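Local coordinates for putative riboflavin biosynthesis protein (Shewanella loihica, PDB 3KY8), which probably acts as a reductase of the riboflavin pathway, working on 5-amino-6-(5-phosphoribosylamino)uracil, at residues Cys82-Ser87 and Asp106-Val111. Residues are numbered along the deposited sequence; the frame is centred on the assembly and turned at random.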
# COMPACT_ATOMS: atom_id res chain seq x y z
N CYS A 82 3.24 -12.25 28.16
CA CYS A 82 3.95 -11.19 27.37
C CYS A 82 5.37 -10.89 27.83
O CYS A 82 5.63 -10.68 29.03
CB CYS A 82 3.15 -9.86 27.47
SG CYS A 82 3.98 -8.27 26.88
N ASP A 83 6.31 -10.84 26.91
CA ASP A 83 7.60 -10.30 27.26
C ASP A 83 7.64 -8.93 26.63
O ASP A 83 7.73 -8.81 25.42
CB ASP A 83 8.75 -11.18 26.77
CG ASP A 83 8.72 -12.58 27.37
OD1 ASP A 83 8.83 -12.73 28.62
OD2 ASP A 83 8.61 -13.54 26.56
N TRP A 84 7.55 -7.90 27.47
CA TRP A 84 7.49 -6.52 27.01
C TRP A 84 8.64 -6.27 26.06
O TRP A 84 9.80 -6.51 26.41
CB TRP A 84 7.58 -5.59 28.21
CG TRP A 84 7.27 -4.19 27.90
CD1 TRP A 84 8.14 -3.15 27.92
CD2 TRP A 84 6.01 -3.66 27.49
NE1 TRP A 84 7.49 -1.99 27.58
CE2 TRP A 84 6.17 -2.28 27.33
CE3 TRP A 84 4.74 -4.22 27.28
CZ2 TRP A 84 5.13 -1.44 26.96
CZ3 TRP A 84 3.71 -3.39 26.92
CH2 TRP A 84 3.91 -2.01 26.75
N PRO A 85 8.34 -5.85 24.83
CA PRO A 85 9.42 -5.75 23.85
C PRO A 85 10.13 -4.43 23.71
O PRO A 85 11.06 -4.34 22.90
CB PRO A 85 8.70 -6.05 22.55
CG PRO A 85 7.34 -5.58 22.76
CD PRO A 85 7.03 -5.62 24.22
N TYR A 86 9.72 -3.42 24.49
CA TYR A 86 10.25 -2.04 24.35
C TYR A 86 11.14 -1.60 25.47
O TYR A 86 10.77 -1.71 26.64
CB TYR A 86 9.12 -1.05 24.26
CG TYR A 86 8.10 -1.46 23.28
CD1 TYR A 86 8.36 -1.43 21.91
CD2 TYR A 86 6.85 -1.88 23.72
CE1 TYR A 86 7.40 -1.83 21.02
CE2 TYR A 86 5.90 -2.28 22.85
CZ TYR A 86 6.17 -2.26 21.50
OH TYR A 86 5.17 -2.66 20.67
N SER A 87 12.32 -1.09 25.10
CA SER A 87 13.32 -0.60 26.02
C SER A 87 13.15 0.89 26.35
O SER A 87 13.91 1.41 27.17
CB SER A 87 14.70 -0.82 25.41
OG SER A 87 14.81 -0.07 24.22
N ASP A 106 5.79 1.32 35.29
CA ASP A 106 7.05 1.89 34.86
C ASP A 106 7.38 1.62 33.37
O ASP A 106 8.49 1.88 32.92
CB ASP A 106 8.17 1.42 35.79
CG ASP A 106 8.30 -0.06 35.88
OD1 ASP A 106 7.65 -0.83 35.08
OD2 ASP A 106 9.04 -0.44 36.83
N LYS A 107 6.41 1.13 32.62
CA LYS A 107 6.57 0.82 31.19
C LYS A 107 5.71 1.68 30.27
O LYS A 107 6.12 1.97 29.12
CB LYS A 107 6.25 -0.64 30.94
CG LYS A 107 7.30 -1.58 31.45
CD LYS A 107 6.83 -3.03 31.28
CE LYS A 107 7.62 -4.01 32.13
NZ LYS A 107 7.23 -3.81 33.54
N VAL A 108 4.55 2.10 30.79
CA VAL A 108 3.49 2.71 30.00
C VAL A 108 3.05 3.95 30.73
O VAL A 108 2.83 3.88 31.92
CB VAL A 108 2.28 1.75 29.85
CG1 VAL A 108 1.03 2.46 29.27
CG2 VAL A 108 2.68 0.57 29.02
N PHE A 109 2.96 5.07 30.02
CA PHE A 109 2.62 6.37 30.62
C PHE A 109 1.49 7.05 29.84
O PHE A 109 1.53 7.22 28.64
CB PHE A 109 3.88 7.25 30.74
CG PHE A 109 4.98 6.56 31.47
CD1 PHE A 109 5.84 5.71 30.80
CD2 PHE A 109 5.11 6.71 32.85
CE1 PHE A 109 6.85 5.04 31.49
CE2 PHE A 109 6.10 6.05 33.53
CZ PHE A 109 6.97 5.21 32.86
N LEU A 110 0.47 7.46 30.56
CA LEU A 110 -0.71 8.02 29.94
C LEU A 110 -0.47 9.45 29.51
O LEU A 110 0.05 10.23 30.29
CB LEU A 110 -1.88 7.98 30.93
CG LEU A 110 -2.40 6.59 31.22
CD1 LEU A 110 -3.52 6.75 32.23
CD2 LEU A 110 -2.84 5.94 29.91
N VAL A 111 -0.86 9.78 28.29
CA VAL A 111 -0.90 11.18 27.84
C VAL A 111 -2.31 11.52 27.28
O VAL A 111 -2.97 10.67 26.63
CB VAL A 111 0.18 11.50 26.77
CG1 VAL A 111 1.60 11.55 27.40
CG2 VAL A 111 0.08 10.55 25.58
O HOH W 1 8.20 0.76 27.97
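The indole of Trp84 packs one face against the side chain of Lys107 and reaches Val108 at the outer edge of the mixed sheet of this RibD C-terminal domain. Its loop, 82-87, runs from helix 71-77 to strand 90-93; strand 108-111 pairs with 90-93 in parallel and is outermost within the chain. At the start of 106-111, Asp106 forms a salt bridge with its neighbour, with a weak hydrogen bond from Lys107 NZ to Asp106 OD1, 3.4 Å long. On this segment Lys107 carries most of the contact. Its CD sits over the five-membered ring of Trp84 in a CH-pi contact, 3.6 Å from the ring centroid and 13° off the normal, while CB and CG pass near NE1. The chain then bends at its last torsion (chi4 72°), and Lys107 NZ ends 6.0 Å from the centroid of the Trp84 five-membered ring, at most a weak cation-pi attraction, and donates a hydrogen bond to Gly103 O. On the opposite indole face lie Pro85 CD and Tyr86 CD2, so the ring is sandwiched between its own loop and Lys107. Val108 follows, its CG2 placed anti to the carbonyl carbon and 3.6 Å from Trp84 CH2, where it meets the six-membered ring obliquely. Leu74 and Val77 of helix 71-77 also touch the indole, joining helix, loop and edge strand. With an alanine at Trp84, Lys107 and Tyr86 would probably face each other across a gap, and the bridging water would lose its N-H donor. That water lies in the indole plane, accepting from Trp84 NE1 at 2.9 Å and donating to Lys107 O at 2.7 Å.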